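Local structure of uncharacterized protein (5K04) at residues T111-W116 against M134-N139; V128-F133 against L147-S152; L76-L81 against L96-A101. The protein probably serves as the non-catalytic, helical-repeat subunit of the NatB complex, which acetylates the N termini of proteins. All blocks are in the same frame, centred on the assembly; numbering follows the deposited sequence.

In the fold
The three contacts lie in a run of helices near the N terminus, on the same side of the chain's centre. Interaction 3 closes the short turn between helices 75-87 and 91-104 before either of the others opens. Interaction 1 then folds helix 126-138 back onto helix 109-120. Before it closes, interaction 2 has opened from residues 128-133, just before 134-139 on the same helix, and it ends on helix 143-157. Interactions 1 and 2 therefore cross rather than nest, and helix 126-138 is held between its two neighbours. Interactions 3 and 1 are bridged by the stacked rings of Tyr-98 and Trp-116 and by the hydrogen bond between Tyr-135 and Glu-99.

Interaction 1 (T111-W116 against M134-N139); sequences TLCLSW and MYLNKN
Cys-113 is the small bump at the middle of this contact, and it sits against the turn of helix that carries Tyr-135 and Leu-136. Its sulfur is anti to the carbonyl carbon (chi1 -76°), and SG settles 3.9 Å from Tyr-135 CB and 4.1 Å from Leu-136 CB. A short, apolar side chain suits the place because the backbones come near each other here, with the CA atoms of Cys-113 and Leu-136 6.3 Å apart. Leu-136 answers with its own branch: CD1 comes to 3.8 Å from Cys-113 CB, filling the hollow beside that residue. The other methyl, CD2, meets Leu-114 CD2 more loosely, at 4.3 Å, and also packs on Trp-148 of helix 143-157. The two short segments run nearly antiparallel (157°), their axes approaching to 9.7 Å; they lie on the successive helices 109-120 and 126-138, a pairing consistent with the TPR-like alpha-helical solenoid expected of the MDM20/NAA25 family. On the flank away from Leu-114 the bumps are aromatic and larger. Trp-116 and Tyr-135 cross obliquely, the six-membered part of the indole bringing its edge atom CZ3 to 4.0 Å from Tyr-135 CD2. Met-134, on the same helix as the tyrosine, curls back and lays CE over the centre of one face of that ring. Beyond the contact, the tyrosine hydroxyl is hydrogen-bonded to Glu-99 OE1, while the indole stacks on Tyr-98, so both aromatic side chains also reach helix 91-104.

Interaction 2 (V128-F133 against L147-S152); sequences VFNRIF and LWYAFS
Phe-133 points its ring into helix 143-157, where Trp-148 and Ser-152 receive it from different directions. CB of Trp-148 stands over the centre of one face, 3.9 Å from the ring centroid and 9° off the normal, a CH-pi contact; the opposite face has Phe-129 O above it, offset toward the rim. Ser-152 CB lies at the edge, near the ring plane, 3.5 Å from Phe-133 CD2, where a small residue lets the helices come close. The side chains of Phe-133 and Trp-148 cross at about a right angle, and CE1 of the phenylalanine reaches 3.6 Å from the tryptophan CE3. Trp-148 NE1, turned elsewhere, bonds to Phe-484 O. Tyr-149 swings to the other flank, CG anti to its backbone N (chi1 -170°), with Phe-133 O over one ring face. Asn-130 lies aslant to it, amide and ring planes 38° apart, with ND2 3.4 Å from Tyr-149 CE1. That ND2 also donates to Ser-152 OG at 3.1 Å, a somewhat bent bond pairing the amide with a buried hydroxyl beside the aromatic rings. The axes of the two segments approach to 8.6 Å, consistent with the antiparallel helix hairpins of TPR-like solenoids.

Interaction 3 (L76-L81 against L96-A101); sequences LTIEKL and LVYENA
Helices 75-87 and 91-104 form an antiparallel hairpin, consistent with the TPR-like helical fold of this family, and Ile-78 is the residue that meets Val-97, Tyr-98 and Ala-101 across it. The branched isoleucine splits its work. CG2, anti to the backbone N, sits over the centre of one face of the Tyr-98 ring, 3.5 Å from the centroid and 6° off the normal, so that a methyl C-H group faces the pi cloud squarely. The same methyl touches Val-97 CG1 at 3.6 Å. The longer arm ends at CD1, which lies 3.7 Å from Ala-101 CB; a one-carbon side chain lets CD1 lie close to that helix. Val-97 CG1 serves two partners, since Leu-81 CD1 also approaches it at 3.7 Å, the leucine and valine side chains crossing at about a right angle. Glu-79 turns its CB mostly away, yet its CG comes very close to Tyr-98 OH, a separation too short to interpret in detail. The carboxylate itself is directed to Ser-115 on helix 109-120, where the modelled bond is also unusually short. No hydrogen bond joins the two segments: cohesion comes from buried aliphatic branches and one aromatic face. Such contacts gain from excluding water and depend on close fit of shape, while Tyr-98 OH makes a weak hydrogen bond to the same serine that meets the Glu-79 carboxylate.

Interaction 1 (T111-W116 against M134-N139)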
loop_
_atom_site.group_PDB
_atom_site.type_symbol
_atom_site.label_atom_id
_atom_site.label_comp_id
_atom_site.label_asym_id
_atom_site.label_seq_id
_atom_site.Cartn_x
_atom_site.Cartn_y
_atom_site.Cartn_z
ATOM N N THR A 111 -31.031 9.420 11.852
ATOM C CA THR A 111 -30.063 10.517 11.910
ATOM C C THR A 111 -29.002 10.289 12.986
ATOM O O THR A 111 -27.809 10.525 12.751
ATOM C CB THR A 111 -30.807 11.833 12.155
ATOM O OG1 THR A 111 -31.828 11.990 11.161
ATOM C CG2 THR A 111 -29.864 13.011 12.059
ATOM N N LEU A 112 -29.418 9.842 14.179
ATOM C CA LEU A 112 -28.449 9.555 15.230
ATOM C C LEU A 112 -27.530 8.407 14.825
ATOM O O LEU A 112 -26.306 8.498 14.970
ATOM C CB LEU A 112 -29.163 9.225 16.538
ATOM C CG LEU A 112 -29.879 10.332 17.305
ATOM C CD1 LEU A 112 -30.665 9.716 18.449
ATOM C CD2 LEU A 112 -28.893 11.373 17.822
ATOM N N CYS A 113 -28.113 7.329 14.295
ATOM C CA CYS A 113 -27.335 6.150 13.932
ATOM C C CYS A 113 -26.314 6.468 12.842
ATOM O O CYS A 113 -25.175 5.997 12.904
ATOM C CB CYS A 113 -28.277 5.019 13.507
ATOM S SG CYS A 113 -29.128 4.191 14.857
ATOM N N LEU A 114 -26.678 7.326 11.874
ATOM C CA LEU A 114 -25.752 7.651 10.785
ATOM C C LEU A 114 -24.590 8.510 11.268
ATOM O O LEU A 114 -23.460 8.345 10.797
ATOM C CB LEU A 114 -26.490 8.349 9.635
ATOM C CG LEU A 114 -27.514 7.461 8.905
ATOM C CD1 LEU A 114 -28.201 8.188 7.754
ATOM C CD2 LEU A 114 -26.905 6.139 8.426
ATOM N N SER A 115 -24.849 9.444 12.194
ATOM C CA SER A 115 -23.766 10.199 12.833
ATOM C C SER A 115 -22.855 9.265 13.630
ATOM O O SER A 115 -21.629 9.299 13.492
ATOM C CB SER A 115 -24.369 11.290 13.731
ATOM O OG SER A 115 -23.430 11.832 14.638
ATOM N N TRP A 116 -23.462 8.423 14.479
ATOM C CA TRP A 116 -22.763 7.364 15.199
ATOM C C TRP A 116 -21.872 6.548 14.272
ATOM O O TRP A 116 -20.710 6.273 14.580
ATOM C CB TRP A 116 -23.805 6.460 15.862
ATOM C CG TRP A 116 -23.290 5.579 16.926
ATOM C CD1 TRP A 116 -22.004 5.505 17.384
ATOM C CD2 TRP A 116 -24.050 4.642 17.701
ATOM N NE1 TRP A 116 -21.918 4.578 18.394
ATOM C CE2 TRP A 116 -23.159 4.028 18.602
ATOM C CE3 TRP A 116 -25.389 4.248 17.700
ATOM C CZ2 TRP A 116 -23.569 3.045 19.500
ATOM C CZ3 TRP A 116 -25.801 3.277 18.597
ATOM C CH2 TRP A 116 -24.895 2.687 19.487
ATOM N N MET A 134 -28.165 -2.671 14.265
ATOM C CA MET A 134 -29.281 -3.280 14.980
ATOM C C MET A 134 -30.350 -2.240 15.316
ATOM O O MET A 134 -31.537 -2.442 15.036
ATOM C CB MET A 134 -28.774 -3.984 16.246
ATOM C CG MET A 134 -29.856 -4.772 17.034
ATOM S SD MET A 134 -30.828 -3.771 18.138
ATOM C CE MET A 134 -29.531 -3.406 19.291
ATOM N N TYR A 135 -29.945 -1.124 15.931
ATOM C CA TYR A 135 -30.896 -0.048 16.218
ATOM C C TYR A 135 -31.514 0.495 14.935
ATOM O O TYR A 135 -32.720 0.750 14.869
ATOM C CB TYR A 135 -30.207 1.083 16.980
ATOM C CG TYR A 135 -29.971 0.803 18.445
ATOM C CD1 TYR A 135 -31.021 0.840 19.349
ATOM C CD2 TYR A 135 -28.694 0.531 18.933
ATOM C CE1 TYR A 135 -30.822 0.602 20.704
ATOM C CE2 TYR A 135 -28.482 0.292 20.294
ATOM C CZ TYR A 135 -29.558 0.327 21.172
ATOM O OH TYR A 135 -29.388 0.089 22.515
ATOM N N LEU A 136 -30.697 0.665 13.904
ATOM C CA LEU A 136 -31.159 1.277 12.670
ATOM C C LEU A 136 -32.139 0.373 11.931
ATOM O O LEU A 136 -32.999 0.855 11.185
ATOM C CB LEU A 136 -29.946 1.603 11.803
ATOM C CG LEU A 136 -30.210 2.425 10.550
ATOM C CD1 LEU A 136 -30.829 3.766 10.922
ATOM C CD2 LEU A 136 -28.919 2.607 9.777
ATOM N N ASN A 137 -32.023 -0.929 12.124
ATOM C CA ASN A 137 -32.905 -1.873 11.467
ATOM C C ASN A 137 -34.176 -2.128 12.261
ATOM O O ASN A 137 -35.175 -2.590 11.693
ATOM C CB ASN A 137 -32.160 -3.185 11.240
ATOM C CG ASN A 137 -32.994 -4.202 10.521
ATOM O OD1 ASN A 137 -33.336 -4.025 9.344
ATOM N ND2 ASN A 137 -33.321 -5.292 11.218
ATOM N N LYS A 138 -34.157 -1.847 13.563
ATOM C CA LYS A 138 -35.359 -2.013 14.364
ATOM C C LYS A 138 -36.342 -0.892 14.056
ATOM O O LYS A 138 -37.479 -1.138 13.636
ATOM C CB LYS A 138 -34.973 -2.051 15.843
ATOM C CG LYS A 138 -36.091 -2.408 16.798
ATOM C CD LYS A 138 -35.557 -3.132 18.029
ATOM C CE LYS A 138 -34.773 -4.384 17.646
ATOM N NZ LYS A 138 -35.549 -5.302 16.747
ATOM N N ASN A 139 -35.897 0.350 14.220
ATOM C CA ASN A 139 -36.615 1.540 13.758
ATOM C C ASN A 139 -36.224 1.879 12.319
ATOM O O ASN A 139 -35.831 2.996 11.993
ATOM C CB ASN A 139 -36.348 2.713 14.700
ATOM C CG ASN A 139 -36.811 2.446 16.141
ATOM O OD1 ASN A 139 -37.726 1.653 16.382
ATOM N ND2 ASN A 139 -36.175 3.124 17.100
#

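Interaction 2 (V128-F133 against L147-S152)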
loop_
_atom_site.group_PDB
_atom_site.type_symbol
_atom_site.label_atom_id
_atom_site.label_comp_id
_atom_site.label_asym_id
_atom_site.label_seq_id
_atom_site.Cartn_x
_atom_site.Cartn_y
_atom_site.Cartn_z
ATOM N N VAL A 128 -19.621 -2.405 17.223
ATOM C CA VAL A 128 -20.314 -1.125 17.157
ATOM C C VAL A 128 -21.091 -1.003 15.847
ATOM O O VAL A 128 -22.273 -0.646 15.854
ATOM C CB VAL A 128 -19.312 0.027 17.347
ATOM C CG1 VAL A 128 -19.879 1.318 16.823
ATOM C CG2 VAL A 128 -18.984 0.172 18.821
ATOM N N PHE A 129 -20.449 -1.316 14.710
ATOM C CA PHE A 129 -21.159 -1.333 13.434
ATOM C C PHE A 129 -22.442 -2.144 13.550
ATOM O O PHE A 129 -23.526 -1.689 13.171
ATOM C CB PHE A 129 -20.282 -1.936 12.331
ATOM C CG PHE A 129 -19.257 -0.999 11.756
ATOM C CD1 PHE A 129 -18.466 -0.210 12.574
ATOM C CD2 PHE A 129 -19.046 -0.954 10.381
ATOM C CE1 PHE A 129 -17.504 0.634 12.035
ATOM C CE2 PHE A 129 -18.090 -0.111 9.832
ATOM C CZ PHE A 129 -17.317 0.684 10.663
ATOM N N ASN A 130 -22.318 -3.367 14.072
ATOM C CA ASN A 130 -23.448 -4.272 14.186
ATOM C C ASN A 130 -24.466 -3.757 15.197
ATOM O O ASN A 130 -25.676 -3.913 15.003
ATOM C CB ASN A 130 -22.939 -5.659 14.577
ATOM C CG ASN A 130 -24.050 -6.598 14.942
ATOM O OD1 ASN A 130 -24.487 -6.651 16.091
ATOM N ND2 ASN A 130 -24.526 -7.350 13.954
ATOM N N ARG A 131 -23.990 -3.132 16.274
ATOM C CA ARG A 131 -24.906 -2.510 17.219
ATOM C C ARG A 131 -25.637 -1.329 16.588
ATOM O O ARG A 131 -26.846 -1.167 16.780
ATOM C CB ARG A 131 -24.155 -2.074 18.479
ATOM C CG ARG A 131 -25.082 -1.513 19.554
ATOM C CD ARG A 131 -24.681 -1.983 20.953
ATOM N NE ARG A 131 -23.406 -1.421 21.391
ATOM C CZ ARG A 131 -22.302 -2.130 21.607
ATOM N NH1 ARG A 131 -22.304 -3.446 21.436
ATOM N NH2 ARG A 131 -21.196 -1.518 22.001
ATOM N N ILE A 132 -24.923 -0.490 15.833
ATOM C CA ILE A 132 -25.576 0.631 15.159
ATOM C C ILE A 132 -26.637 0.117 14.207
ATOM O O ILE A 132 -27.782 0.583 14.199
ATOM C CB ILE A 132 -24.549 1.487 14.406
ATOM C CG1 ILE A 132 -23.623 2.176 15.398
ATOM C CG2 ILE A 132 -25.270 2.490 13.496
ATOM C CD1 ILE A 132 -22.404 2.800 14.740
ATOM N N PHE A 133 -26.260 -0.864 13.391
ATOM C CA PHE A 133 -27.170 -1.419 12.410
ATOM C C PHE A 133 -28.356 -2.115 13.068
ATOM O O PHE A 133 -29.456 -2.127 12.505
ATOM C CB PHE A 133 -26.382 -2.360 11.502
ATOM C CG PHE A 133 -25.323 -1.658 10.690
ATOM C CD1 PHE A 133 -25.388 -0.290 10.474
ATOM C CD2 PHE A 133 -24.272 -2.354 10.136
ATOM C CE1 PHE A 133 -24.412 0.372 9.720
ATOM C CE2 PHE A 133 -23.296 -1.702 9.380
ATOM C CZ PHE A 133 -23.367 -0.338 9.183
ATOM N N LEU A 147 -29.792 -5.268 5.076
ATOM C CA LEU A 147 -28.580 -5.781 4.451
ATOM C C LEU A 147 -27.342 -5.352 5.229
ATOM O O LEU A 147 -26.435 -6.159 5.459
ATOM C CB LEU A 147 -28.505 -5.292 2.999
ATOM C CG LEU A 147 -29.539 -5.926 2.071
ATOM C CD1 LEU A 147 -29.838 -5.071 0.846
ATOM C CD2 LEU A 147 -29.004 -7.283 1.634
ATOM N N TRP A 148 -27.284 -4.068 5.611
ATOM C CA TRP A 148 -26.215 -3.555 6.467
ATOM C C TRP A 148 -26.027 -4.437 7.694
ATOM O O TRP A 148 -24.931 -4.942 7.972
ATOM C CB TRP A 148 -26.548 -2.128 6.912
ATOM C CG TRP A 148 -26.422 -1.092 5.827
ATOM C CD1 TRP A 148 -26.176 -1.313 4.503
ATOM C CD2 TRP A 148 -26.509 0.340 5.986
ATOM N NE1 TRP A 148 -26.109 -0.107 3.823
ATOM C CE2 TRP A 148 -26.302 0.919 4.709
ATOM C CE3 TRP A 148 -26.735 1.183 7.081
ATOM C CZ2 TRP A 148 -26.336 2.300 4.495
ATOM C CZ3 TRP A 148 -26.766 2.562 6.872
ATOM C CH2 TRP A 148 -26.569 3.103 5.586
ATOM N N TYR A 149 -27.119 -4.621 8.433
ATOM C CA TYR A 149 -27.100 -5.391 9.667
ATOM C C TYR A 149 -26.592 -6.807 9.414
ATOM O O TYR A 149 -25.711 -7.295 10.127
ATOM C CB TYR A 149 -28.514 -5.378 10.240
ATOM C CG TYR A 149 -28.664 -5.914 11.629
ATOM C CD1 TYR A 149 -27.615 -5.833 12.545
ATOM C CD2 TYR A 149 -29.865 -6.498 12.039
ATOM C CE1 TYR A 149 -27.752 -6.319 13.839
ATOM C CE2 TYR A 149 -30.016 -6.990 13.346
ATOM C CZ TYR A 149 -28.954 -6.893 14.241
ATOM O OH TYR A 149 -29.077 -7.374 15.525
ATOM N N ALA A 150 -27.107 -7.452 8.357
ATOM C CA ALA A 150 -26.694 -8.805 7.984
ATOM C C ALA A 150 -25.223 -8.851 7.598
ATOM O O ALA A 150 -24.470 -9.733 8.036
ATOM C CB ALA A 150 -27.551 -9.304 6.817
ATOM N N PHE A 151 -24.808 -7.918 6.749
ATOM C CA PHE A 151 -23.408 -7.860 6.347
ATOM C C PHE A 151 -22.498 -7.639 7.553
ATOM O O PHE A 151 -21.392 -8.191 7.609
ATOM C CB PHE A 151 -23.225 -6.755 5.297
ATOM C CG PHE A 151 -21.838 -6.689 4.729
ATOM C CD1 PHE A 151 -21.354 -7.706 3.920
ATOM C CD2 PHE A 151 -21.021 -5.604 5.006
ATOM C CE1 PHE A 151 -20.067 -7.636 3.400
ATOM C CE2 PHE A 151 -19.749 -5.527 4.485
ATOM C CZ PHE A 151 -19.267 -6.546 3.683
ATOM N N SER A 152 -22.969 -6.871 8.542
ATOM C CA SER A 152 -22.169 -6.591 9.728
ATOM C C SER A 152 -21.917 -7.852 10.546
ATOM O O SER A 152 -20.943 -7.894 11.305
ATOM C CB SER A 152 -22.849 -5.519 10.587
ATOM O OG SER A 152 -24.030 -6.005 11.210
#

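Interaction 3 (L76-L81 against L96-A101)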
loop_
_atom_site.group_PDB
_atom_site.type_symbol
_atom_site.label_atom_id
_atom_site.label_comp_id
_atom_site.label_asym_id
_atom_site.label_seq_id
_atom_site.Cartn_x
_atom_site.Cartn_y
_atom_site.Cartn_z
ATOM N N LEU A 76 -24.362 17.025 18.318
ATOM C CA LEU A 76 -22.977 17.430 18.559
ATOM C C LEU A 76 -22.532 17.073 19.969
ATOM O O LEU A 76 -21.414 16.583 20.169
ATOM C CB LEU A 76 -22.806 18.930 18.315
ATOM C CG LEU A 76 -22.641 19.377 16.864
ATOM C CD1 LEU A 76 -22.427 20.881 16.776
ATOM C CD2 LEU A 76 -21.493 18.625 16.203
ATOM N N THR A 77 -23.390 17.322 20.961
ATOM C CA THR A 77 -23.042 17.001 22.339
ATOM C C THR A 77 -22.878 15.496 22.528
ATOM O O THR A 77 -21.959 15.046 23.222
ATOM C CB THR A 77 -24.103 17.558 23.291
ATOM O OG1 THR A 77 -25.290 16.762 23.206
ATOM C CG2 THR A 77 -24.459 18.969 22.908
ATOM N N ILE A 78 -23.753 14.703 21.904
ATOM C CA ILE A 78 -23.637 13.249 21.988
ATOM C C ILE A 78 -22.316 12.794 21.392
ATOM O O ILE A 78 -21.582 12.003 21.998
ATOM C CB ILE A 78 -24.831 12.576 21.290
ATOM C CG1 ILE A 78 -26.119 12.828 22.077
ATOM C CG2 ILE A 78 -24.579 11.082 21.117
ATOM C CD1 ILE A 78 -27.387 12.677 21.255
ATOM N N GLU A 79 -21.990 13.305 20.197
ATOM C CA GLU A 79 -20.749 12.927 19.524
ATOM C C GLU A 79 -19.545 13.193 20.413
ATOM O O GLU A 79 -18.649 12.349 20.526
ATOM C CB GLU A 79 -20.605 13.685 18.196
ATOM C CG GLU A 79 -21.585 13.271 17.092
ATOM C CD GLU A 79 -21.492 14.132 15.829
ATOM O OE1 GLU A 79 -20.749 15.138 15.832
ATOM O OE2 GLU A 79 -22.169 13.797 14.831
ATOM N N LYS A 80 -19.517 14.351 21.072
ATOM C CA LYS A 80 -18.351 14.692 21.876
ATOM C C LYS A 80 -18.264 13.807 23.111
ATOM O O LYS A 80 -17.204 13.240 23.401
ATOM C CB LYS A 80 -18.381 16.172 22.246
ATOM C CG LYS A 80 -18.329 17.051 21.026
ATOM C CD LYS A 80 -18.098 18.501 21.375
ATOM C CE LYS A 80 -17.857 19.310 20.104
ATOM N NZ LYS A 80 -17.151 20.586 20.406
ATOM N N LEU A 81 -19.375 13.646 23.832
ATOM C CA LEU A 81 -19.410 12.697 24.945
ATOM C C LEU A 81 -18.866 11.331 24.531
ATOM O O LEU A 81 -17.890 10.839 25.108
ATOM C CB LEU A 81 -20.833 12.552 25.484
ATOM C CG LEU A 81 -21.376 13.617 26.424
ATOM C CD1 LEU A 81 -22.783 13.241 26.816
ATOM C CD2 LEU A 81 -20.500 13.747 27.654
ATOM N N LEU A 96 -23.361 4.187 25.165
ATOM C CA LEU A 96 -24.605 4.459 25.875
ATOM C C LEU A 96 -25.169 5.851 25.579
ATOM O O LEU A 96 -26.382 6.055 25.696
ATOM C CB LEU A 96 -24.379 4.274 27.378
ATOM C CG LEU A 96 -25.529 3.620 28.156
ATOM C CD1 LEU A 96 -25.992 2.340 27.453
ATOM C CD2 LEU A 96 -25.097 3.330 29.588
ATOM N N VAL A 97 -24.323 6.820 25.217
ATOM C CA VAL A 97 -24.833 8.153 24.899
ATOM C C VAL A 97 -25.784 8.086 23.714
ATOM O O VAL A 97 -26.878 8.658 23.736
ATOM C CB VAL A 97 -23.676 9.129 24.625
ATOM C CG1 VAL A 97 -24.184 10.563 24.703
ATOM C CG2 VAL A 97 -22.556 8.918 25.604
ATOM N N TYR A 98 -25.370 7.384 22.654
ATOM C CA TYR A 98 -26.214 7.260 21.472
ATOM C C TYR A 98 -27.430 6.381 21.751
ATOM O O TYR A 98 -28.554 6.733 21.370
ATOM C CB TYR A 98 -25.398 6.696 20.315
ATOM C CG TYR A 98 -24.504 7.683 19.584
ATOM C CD1 TYR A 98 -25.017 8.506 18.595
ATOM C CD2 TYR A 98 -23.137 7.745 19.838
ATOM C CE1 TYR A 98 -24.201 9.394 17.899
ATOM C CE2 TYR A 98 -22.316 8.620 19.139
ATOM C CZ TYR A 98 -22.858 9.446 18.174
ATOM O OH TYR A 98 -22.058 10.323 17.478
ATOM N N GLU A 99 -27.220 5.236 22.417
ATOM C CA GLU A 99 -28.317 4.310 22.700
ATOM C C GLU A 99 -29.391 4.970 23.550
ATOM O O GLU A 99 -30.590 4.772 23.318
ATOM C CB GLU A 99 -27.795 3.059 23.407
ATOM C CG GLU A 99 -26.783 2.247 22.622
ATOM C CD GLU A 99 -26.310 1.014 23.374
ATOM O OE1 GLU A 99 -27.163 0.214 23.809
ATOM O OE2 GLU A 99 -25.085 0.856 23.544
ATOM N N ASN A 100 -28.979 5.745 24.551
ATOM C CA ASN A 100 -29.951 6.446 25.379
ATOM C C ASN A 100 -30.748 7.442 24.549
ATOM O O ASN A 100 -31.961 7.585 24.736
ATOM C CB ASN A 100 -29.245 7.145 26.544
ATOM C CG ASN A 100 -28.767 6.167 27.620
ATOM O OD1 ASN A 100 -29.292 5.060 27.752
ATOM N ND2 ASN A 100 -27.765 6.578 28.388
ATOM N N ALA A 101 -30.086 8.120 23.607
ATOM C CA ALA A 101 -30.778 9.095 22.768
ATOM C C ALA A 101 -31.769 8.416 21.829
ATOM O O ALA A 101 -32.888 8.903 21.635
ATOM C CB ALA A 101 -29.761 9.916 21.970
#